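Local coordinates for protein glycinin A3B4 subunit (Glycine max, PDB 2D5F) that probably serves as a seed storage globulin of the 11S class, a two-cupin protein that assembles into hexamers, at residues Met68-Phe82 and Gln112-Pro126. Residues are numbered along the deposited sequence; the frame is centred on the assembly and turned at random.
Sequences MIIVVQGKGAIGFAF and QKIRHFNEGDVLVIP
Leu123 N reaches Ile69 O at 2.6 Å, the shortest polar bond of the contact, and Ile69 N returns a nearly straight one to Leu123 O; both lie in the carbonyl plane, and together they make this a hydrogen-bonded antiparallel pair. Val71 continues this ladder, its N bound to Asp121 O and its O to Gly120 N. Past the type II turn Asn118-Asp121 the register slips by one, and a second ladder pairs Gly76 with Phe117 and Ile78 with Arg115. Glu119 spans the break, OE1 accepting Gly74 N at 3.2 Å through its anti lone pair.

The two ladders belong to different sheets, and their inner faces meet at Phe117. With CG placed between its backbone N and carbonyl carbon (chi1 60°), the ring folds back over Gly76, whose CA lies 3.9 Å from the centroid, 24° off the normal: a CH-pi contact. Leu123 CD1 lies over the opposite face, offset toward the rim, while Val71 CG2 touches CD2 of the ring at 3.6 Å. Replacing Phe117 by an alanine would probably open a gap between Gly76 and Leu123 and leave Val71 CG2 without its aromatic neighbour.

Farther along, Ile125 CD1 touches both Ile78 CD1 and Phe80 CE2, each at 3.6 Å. Arg115 sets its CD at the edge of the Phe80 ring; CD1 of that ring sits over one guanidinium face, the planes 78° apart, so the charge is not stacked flat, and NH2 bonds Met329 O. Tyr131, which lines the carbonate pocket, also packs on Ile78 and Ile125. The chemistry is thus that of a cupin barrel: backbone bonds stitch each sheet separately, whereas interlocked aliphatic and aromatic groups join the two across the interior.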
ATOM      1  N   MET B  68      14.994  19.349   4.941  1.00 19.13           N
ATOM      2  CA  MET B  68      14.914  19.573   3.505  1.00 14.36           C
ATOM      3  C   MET B  68      15.768  20.815   3.309  1.00 15.88           C
ATOM      4  O   MET B  68      15.475  21.867   3.865  1.00 17.60           O
ATOM      5  CB  MET B  68      13.489  19.832   3.050  1.00 17.79           C
ATOM      6  CG  MET B  68      13.413  20.142   1.568  1.00 24.89           C
ATOM      7  SD  MET B  68      11.737  20.136   0.958  1.00 23.43           S
ATOM      8  CE  MET B  68      11.658  18.479   0.328  1.00 26.52           C
ATOM      9  N   ILE B  69      16.834  20.678   2.533  1.00 18.66           N
ATOM     10  CA  ILE B  69      17.763  21.774   2.312  1.00 22.60           C
ATOM     11  C   ILE B  69      17.804  22.253   0.867  1.00 20.99           C
ATOM     12  O   ILE B  69      17.768  21.451  -0.067  1.00 23.76           O
ATOM     13  CB  ILE B  69      19.185  21.338   2.693  1.00 15.51           C
ATOM     14  CG1 ILE B  69      19.168  20.672   4.070  1.00 22.95           C
ATOM     15  CG2 ILE B  69      20.126  22.537   2.696  1.00 22.31           C
ATOM     16  CD1 ILE B  69      20.452  19.943   4.405  1.00 18.52           C
ATOM     17  N   ILE B  70      17.859  23.565   0.684  1.00 19.36           N
ATOM     18  CA  ILE B  70      17.980  24.113  -0.654  1.00 19.95           C
ATOM     19  C   ILE B  70      19.318  24.839  -0.692  1.00 18.87           C
ATOM     20  O   ILE B  70      19.619  25.655   0.177  1.00 20.67           O
ATOM     21  CB  ILE B  70      16.836  25.094  -1.022  1.00 21.44           C
ATOM     22  CG1 ILE B  70      17.034  25.554  -2.473  1.00 24.95           C
ATOM     23  CG2 ILE B  70      16.804  26.279  -0.068  1.00 25.46           C
ATOM     24  CD1 ILE B  70      15.888  26.342  -3.049  1.00 22.52           C
ATOM     25  N   VAL B  71      20.137  24.492  -1.676  1.00 21.80           N
ATOM     26  CA  VAL B  71      21.444  25.110  -1.839  1.00 24.26           C
ATOM     27  C   VAL B  71      21.218  26.357  -2.663  1.00 20.77           C
ATOM     28  O   VAL B  71      20.830  26.264  -3.824  1.00 23.59           O
ATOM     29  CB  VAL B  71      22.414  24.188  -2.604  1.00 21.64           C
ATOM     30  CG1 VAL B  71      23.773  24.848  -2.719  1.00 23.04           C
ATOM     31  CG2 VAL B  71      22.531  22.854  -1.899  1.00 22.94           C
ATOM     32  N   VAL B  72      21.453  27.523  -2.071  1.00 25.22           N
ATOM     33  CA  VAL B  72      21.244  28.768  -2.791  1.00 27.84           C
ATOM     34  C   VAL B  72      22.523  29.364  -3.378  1.00 33.03           C
ATOM     35  O   VAL B  72      22.462  30.357  -4.095  1.00 32.21           O
ATOM     36  CB  VAL B  72      20.548  29.829  -1.900  1.00 30.09           C
ATOM     37  CG1 VAL B  72      19.218  29.275  -1.379  1.00 31.01           C
ATOM     38  CG2 VAL B  72      21.454  30.239  -0.751  1.00 22.65           C
ATOM     39  N   GLN B  73      23.674  28.760  -3.092  1.00 28.44           N
ATOM     40  CA  GLN B  73      24.934  29.272  -3.627  1.00 28.69           C
ATOM     41  C   GLN B  73      26.078  28.270  -3.535  1.00 28.29           C
ATOM     42  O   GLN B  73      26.256  27.607  -2.511  1.00 25.78           O
ATOM     43  CB  GLN B  73      25.360  30.553  -2.894  1.00 28.39           C
ATOM     44  CG  GLN B  73      26.553  31.260  -3.543  1.00 29.83           C
ATOM     45  CD  GLN B  73      27.088  32.424  -2.717  1.00 33.82           C
ATOM     46  OE1 GLN B  73      28.050  32.279  -1.957  1.00 33.22           O
ATOM     47  NE2 GLN B  73      26.458  33.581  -2.856  1.00 33.53           N
ATOM     48  N   GLY B  74      26.854  28.173  -4.608  1.00 27.69           N
ATOM     49  CA  GLY B  74      27.995  27.275  -4.613  1.00 28.57           C
ATOM     50  C   GLY B  74      27.747  25.845  -5.044  1.00 33.33           C
ATOM     51  O   GLY B  74      26.685  25.505  -5.576  1.00 24.31           O
ATOM     52  N   LYS B  75      28.750  25.002  -4.810  1.00 29.53           N
ATOM     53  CA  LYS B  75      28.662  23.599  -5.167  1.00 28.32           C
ATOM     54  C   LYS B  75      29.503  22.755  -4.222  1.00 30.96           C
ATOM     55  O   LYS B  75      30.533  23.200  -3.711  1.00 26.63           O
ATOM     56  CB  LYS B  75      29.125  23.394  -6.611  1.00 32.86           C
ATOM     57  CG  LYS B  75      30.610  23.589  -6.835  1.00 35.29           C
ATOM     58  CD  LYS B  75      30.947  23.413  -8.312  1.00 44.48           C
ATOM     59  CE  LYS B  75      32.452  23.290  -8.548  1.00 50.25           C
ATOM     60  NZ  LYS B  75      33.003  21.978  -8.083  1.00 50.76           N
ATOM     61  N   GLY B  76      29.061  21.528  -3.989  1.00 23.07           N
ATOM     62  CA  GLY B  76      29.790  20.655  -3.100  1.00 24.66           C
ATOM     63  C   GLY B  76      29.332  19.219  -3.187  1.00 25.67           C
ATOM     64  O   GLY B  76      28.704  18.795  -4.162  1.00 28.49           O
ATOM     65  N   ALA B  77      29.647  18.464  -2.149  1.00 28.40           N
ATOM     66  CA  ALA B  77      29.290  17.063  -2.101  1.00 25.24           C
ATOM     67  C   ALA B  77      28.765  16.734  -0.722  1.00 28.15           C
ATOM     68  O   ALA B  77      29.207  17.299   0.273  1.00 26.02           O
ATOM     69  CB  ALA B  77      30.512  16.211  -2.409  1.00 21.03           C
ATOM     70  N   ILE B  78      27.810  15.816  -0.671  1.00 26.84           N
ATOM     71  CA  ILE B  78      27.239  15.388   0.589  1.00 23.13           C
ATOM     72  C   ILE B  78      27.333  13.870   0.633  1.00 20.78           C
ATOM     73  O   ILE B  78      27.142  13.197  -0.381  1.00 24.24           O
ATOM     74  CB  ILE B  78      25.759  15.815   0.713  1.00 22.05           C
ATOM     75  CG1 ILE B  78      25.165  15.256   2.013  1.00 17.77           C
ATOM     76  CG2 ILE B  78      24.977  15.333  -0.511  1.00 19.20           C
ATOM     77  CD1 ILE B  78      23.772  15.787   2.345  1.00 19.37           C
ATOM     78  N   GLY B  79      27.647  13.338   1.806  1.00 22.52           N
ATOM     79  CA  GLY B  79      27.742  11.904   1.956  1.00 21.72           C
ATOM     80  C   GLY B  79      26.953  11.465   3.171  1.00 24.37           C
ATOM     81  O   GLY B  79      26.982  12.132   4.203  1.00 24.04           O
ATOM     82  N   PHE B  80      26.225  10.359   3.044  1.00 17.79           N
ATOM     83  CA  PHE B  80      25.448   9.840   4.157  1.00 20.47           C
ATOM     84  C   PHE B  80      26.033   8.520   4.623  1.00 17.83           C
ATOM     85  O   PHE B  80      26.813   7.888   3.910  1.00 25.25           O
ATOM     86  CB  PHE B  80      23.998   9.576   3.752  1.00 19.60           C
ATOM     87  CG  PHE B  80      23.275  10.777   3.225  1.00 21.36           C
ATOM     88  CD1 PHE B  80      23.435  11.172   1.904  1.00 20.09           C
ATOM     89  CD2 PHE B  80      22.390  11.478   4.036  1.00 16.56           C
ATOM     90  CE1 PHE B  80      22.717  12.243   1.397  1.00 24.23           C
ATOM     91  CE2 PHE B  80      21.667  12.550   3.537  1.00 15.14           C
ATOM     92  CZ  PHE B  80      21.829  12.934   2.216  1.00 14.15           C
ATOM     93  N   ALA B  81      25.647   8.104   5.823  1.00 21.37           N
ATOM     94  CA  ALA B  81      26.090   6.830   6.370  1.00 22.93           C
ATOM     95  C   ALA B  81      24.839   5.982   6.631  1.00 20.51           C
ATOM     96  O   ALA B  81      24.276   6.022   7.718  1.00 19.37           O
ATOM     97  CB  ALA B  81      26.873   7.041   7.678  1.00 19.79           C
ATOM     98  N   PHE B  82      24.402   5.235   5.619  1.00 21.46           N
ATOM     99  CA  PHE B  82      23.233   4.374   5.764  1.00 19.04           C
ATOM    100  C   PHE B  82      23.672   3.126   6.510  1.00 16.93           C
ATOM    101  O   PHE B  82      24.601   2.433   6.093  1.00 18.87           O
ATOM    102  CB  PHE B  82      22.650   4.026   4.393  1.00 22.32           C
ATOM    103  CG  PHE B  82      21.829   5.131   3.794  1.00 27.82           C
ATOM    104  CD1 PHE B  82      22.439   6.242   3.221  1.00 37.07           C
ATOM    105  CD2 PHE B  82      20.438   5.085   3.847  1.00 45.05           C
ATOM    106  CE1 PHE B  82      21.673   7.296   2.707  1.00 41.86           C
ATOM    107  CE2 PHE B  82      19.662   6.131   3.337  1.00 46.94           C
ATOM    108  CZ  PHE B  82      20.285   7.240   2.765  1.00 41.06           C
ATOM    109  N   GLN B 112      30.771   4.983   1.309  1.00 19.99           N
ATOM    110  CA  GLN B 112      29.518   4.965   0.568  1.00 27.51           C
ATOM    111  C   GLN B 112      29.481   6.043  -0.505  1.00 23.05           C
ATOM    112  O   GLN B 112      30.348   6.912  -0.560  1.00 20.88           O
ATOM    113  CB  GLN B 112      28.315   5.080   1.527  1.00 18.23           C
ATOM    114  CG  GLN B 112      28.118   3.815   2.353  1.00 21.69           C
ATOM    115  CD  GLN B 112      26.942   3.862   3.321  1.00 24.64           C
ATOM    116  OE1 GLN B 112      26.803   2.983   4.176  1.00 21.49           O
ATOM    117  NE2 GLN B 112      26.096   4.876   3.195  1.00 15.01           N
ATOM    118  N   LYS B 113      28.476   5.962  -1.368  1.00 22.62           N
ATOM    119  CA  LYS B 113      28.311   6.894  -2.473  1.00 21.66           C
ATOM    120  C   LYS B 113      28.447   8.371  -2.113  1.00 29.15           C
ATOM    121  O   LYS B 113      27.946   8.827  -1.084  1.00 27.48           O
ATOM    122  CB  LYS B 113      26.956   6.660  -3.141  1.00 20.41           C
ATOM    123  CG  LYS B 113      26.700   7.550  -4.355  1.00 31.94           C
ATOM    124  CD  LYS B 113      25.336   7.271  -4.971  1.00 38.47           C
ATOM    125  CE  LYS B 113      25.108   8.127  -6.209  1.00 40.94           C
ATOM    126  NZ  LYS B 113      23.887   7.697  -6.944  1.00 42.34           N
ATOM    127  N   ILE B 114      29.138   9.112  -2.974  1.00 28.32           N
ATOM    128  CA  ILE B 114      29.315  10.543  -2.786  1.00 28.14           C
ATOM    129  C   ILE B 114      28.352  11.214  -3.749  1.00 28.31           C
ATOM    130  O   ILE B 114      28.367  10.927  -4.945  1.00 30.49           O
ATOM    131  CB  ILE B 114      30.756  11.004  -3.124  1.00 31.90           C
ATOM    132  CG1 ILE B 114      31.752  10.333  -2.174  1.00 37.78           C
ATOM    133  CG2 ILE B 114      30.861  12.524  -3.022  1.00 30.32           C
ATOM    134  CD1 ILE B 114      31.452  10.566  -0.700  1.00 31.45           C
ATOM    135  N   ARG B 115      27.505  12.091  -3.228  1.00 23.58           N
ATOM    136  CA  ARG B 115      26.538  12.778  -4.065  1.00 24.59           C
ATOM    137  C   ARG B 115      26.932  14.238  -4.217  1.00 26.78           C
ATOM    138  O   ARG B 115      27.268  14.907  -3.241  1.00 28.40           O
ATOM    139  CB  ARG B 115      25.136  12.673  -3.457  1.00 27.78           C
ATOM    140  CG  ARG B 115      24.650  11.236  -3.220  1.00 29.90           C
ATOM    141  CD  ARG B 115      24.350  11.016  -1.741  1.00 34.16           C
ATOM    142  NE  ARG B 115      23.954   9.644  -1.412  1.00 34.35           N
ATOM    143  CZ  ARG B 115      22.758   9.118  -1.657  1.00 33.55           C
ATOM    144  NH1 ARG B 115      22.506   7.863  -1.316  1.00 39.50           N
ATOM    145  NH2 ARG B 115      21.811   9.843  -2.235  1.00 37.29           N
ATOM    146  N   HIS B 116      26.894  14.724  -5.451  1.00 23.52           N
ATOM    147  CA  HIS B 116      27.243  16.103  -5.744  1.00 25.62           C
ATOM    148  C   HIS B 116      25.999  16.969  -5.822  1.00 27.89           C
ATOM    149  O   HIS B 116      24.938  16.500  -6.230  1.00 28.63           O
ATOM    150  CB  HIS B 116      27.998  16.171  -7.072  1.00 26.67           C
ATOM    151  CG  HIS B 116      29.333  15.498  -7.038  1.00 34.13           C
ATOM    152  ND1 HIS B 116      30.485  16.152  -6.659  1.00 33.06           N
ATOM    153  CD2 HIS B 116      29.694  14.218  -7.293  1.00 36.66           C
ATOM    154  CE1 HIS B 116      31.497  15.303  -6.682  1.00 43.14           C
ATOM    155  NE2 HIS B 116      31.043  14.123  -7.062  1.00 37.86           N
ATOM    156  N   PHE B 117      26.132  18.229  -5.424  1.00 23.28           N
ATOM    157  CA  PHE B 117      25.016  19.157  -5.483  1.00 26.55           C
ATOM    158  C   PHE B 117      25.481  20.511  -5.987  1.00 30.33           C
ATOM    159  O   PHE B 117      26.668  20.851  -5.898  1.00 28.11           O
ATOM    160  CB  PHE B 117      24.345  19.318  -4.108  1.00 25.74           C
ATOM    161  CG  PHE B 117      25.255  19.844  -3.031  1.00 24.96           C
ATOM    162  CD1 PHE B 117      25.832  18.978  -2.104  1.00 20.52           C
ATOM    163  CD2 PHE B 117      25.526  21.208  -2.935  1.00 20.67           C
ATOM    164  CE1 PHE B 117      26.666  19.460  -1.097  1.00 23.66           C
ATOM    165  CE2 PHE B 117      26.357  21.701  -1.935  1.00 23.65           C
ATOM    166  CZ  PHE B 117      26.929  20.822  -1.012  1.00 25.09           C
ATOM    167  N   ASN B 118      24.534  21.276  -6.516  1.00 27.28           N
ATOM    168  CA  ASN B 118      24.797  22.605  -7.044  1.00 29.97           C
ATOM    169  C   ASN B 118      23.681  23.533  -6.586  1.00 34.21           C
ATOM    170  O   ASN B 118      22.643  23.077  -6.092  1.00 25.78           O
ATOM    171  CB  ASN B 118      24.823  22.573  -8.574  1.00 33.23           C
ATOM    172  CG  ASN B 118      25.968  21.753  -9.118  1.00 41.70           C
ATOM    173  OD1 ASN B 118      27.131  22.106  -8.943  1.00 51.42           O
ATOM    174  ND2 ASN B 118      25.646  20.647  -9.781  1.00 53.51           N
ATOM    175  N   GLU B 119      23.897  24.834  -6.750  1.00 26.75           N
ATOM    176  CA  GLU B 119      22.897  25.818  -6.372  1.00 32.42           C
ATOM    177  C   GLU B 119      21.615  25.502  -7.127  1.00 27.96           C
ATOM    178  O   GLU B 119      21.653  25.177  -8.314  1.00 25.92           O
ATOM    179  CB  GLU B 119      23.391  27.228  -6.710  1.00 38.21           C
ATOM    180  CG  GLU B 119      24.078  27.343  -8.063  1.00 49.71           C
ATOM    181  CD  GLU B 119      24.756  28.693  -8.262  1.00 56.73           C
ATOM    182  OE1 GLU B 119      25.540  29.108  -7.375  1.00 48.16           O
ATOM    183  OE2 GLU B 119      24.510  29.332  -9.309  1.00 56.79           O
ATOM    184  N   GLY B 120      20.485  25.591  -6.429  1.00 24.47           N
ATOM    185  CA  GLY B 120      19.206  25.292  -7.047  1.00 23.38           C
ATOM    186  C   GLY B 120      18.747  23.888  -6.694  1.00 23.11           C
ATOM    187  O   GLY B 120      17.601  23.512  -6.953  1.00 27.78           O
ATOM    188  N   ASP B 121      19.648  23.108  -6.106  1.00 19.37           N
ATOM    189  CA  ASP B 121      19.343  21.737  -5.705  1.00 24.13           C
ATOM    190  C   ASP B 121      18.753  21.669  -4.305  1.00 22.33           C
ATOM    191  O   ASP B 121      19.066  22.484  -3.440  1.00 19.50           O
ATOM    192  CB  ASP B 121      20.602  20.861  -5.707  1.00 22.72           C
ATOM    193  CG  ASP B 121      21.039  20.447  -7.098  1.00 32.67           C
ATOM    194  OD1 ASP B 121      22.116  19.825  -7.196  1.00 33.91           O
ATOM    195  OD2 ASP B 121      20.323  20.729  -8.083  1.00 35.58           O
ATOM    196  N   VAL B 122      17.896  20.680  -4.100  1.00 21.32           N
ATOM    197  CA  VAL B 122      17.286  20.439  -2.805  1.00 19.36           C
ATOM    198  C   VAL B 122      17.891  19.130  -2.331  1.00 23.61           C
ATOM    199  O   VAL B 122      18.057  18.198  -3.124  1.00 25.14           O
ATOM    200  CB  VAL B 122      15.761  20.279  -2.911  1.00 24.84           C
ATOM    201  CG1 VAL B 122      15.200  19.690  -1.609  1.00 25.20           C
ATOM    202  CG2 VAL B 122      15.121  21.627  -3.188  1.00 18.94           C
ATOM    203  N   LEU B 123      18.243  19.072  -1.053  1.00 21.45           N
ATOM    204  CA  LEU B 123      18.817  17.867  -0.466  1.00 25.29           C
ATOM    205  C   LEU B 123      17.877  17.455   0.657  1.00 23.47           C
ATOM    206  O   LEU B 123      17.247  18.306   1.288  1.00 25.81           O
ATOM    207  CB  LEU B 123      20.209  18.154   0.123  1.00 28.63           C
ATOM    208  CG  LEU B 123      21.218  18.976  -0.693  1.00 30.22           C
ATOM    209  CD1 LEU B 123      22.470  19.219   0.146  1.00 31.14           C
ATOM    210  CD2 LEU B 123      21.572  18.249  -1.976  1.00 30.83           C
ATOM    211  N   VAL B 124      17.782  16.157   0.912  1.00 20.64           N
ATOM    212  CA  VAL B 124      16.917  15.663   1.977  1.00 15.49           C
ATOM    213  C   VAL B 124      17.729  14.802   2.928  1.00 14.04           C
ATOM    214  O   VAL B 124      18.411  13.875   2.492  1.00 18.28           O
ATOM    215  CB  VAL B 124      15.760  14.809   1.398  1.00 25.40           C
ATOM    216  CG1 VAL B 124      14.864  14.315   2.517  1.00 22.46           C
ATOM    217  CG2 VAL B 124      14.964  15.625   0.389  1.00 25.09           C
ATOM    218  N   ILE B 125      17.671  15.108   4.222  1.00 14.31           N
ATOM    219  CA  ILE B 125      18.397  14.324   5.223  1.00 15.11           C
ATOM    220  C   ILE B 125      17.404  13.450   5.993  1.00 16.50           C
ATOM    221  O   ILE B 125      16.500  13.969   6.642  1.00 18.90           O
ATOM    222  CB  ILE B 125      19.105  15.209   6.267  1.00 14.28           C
ATOM    223  CG1 ILE B 125      19.896  16.338   5.588  1.00 22.54           C
ATOM    224  CG2 ILE B 125      20.020  14.339   7.127  1.00 15.72           C
ATOM    225  CD1 ILE B 125      20.952  15.866   4.615  1.00 17.56           C
ATOM    226  N   PRO B 126      17.553  12.115   5.928  1.00 20.01           N
ATOM    227  CA  PRO B 126      16.633  11.226   6.650  1.00 15.76           C
ATOM    228  C   PRO B 126      16.855  11.299   8.163  1.00 22.39           C
ATOM    229  O   PRO B 126      17.965  11.576   8.625  1.00 19.66           O
ATOM    230  CB  PRO B 126      16.984   9.839   6.114  1.00 14.42           C
ATOM    231  CG  PRO B 126      17.569  10.113   4.758  1.00 18.98           C
ATOM    232  CD  PRO B 126      18.413  11.344   5.013  1.00 18.73           C
TER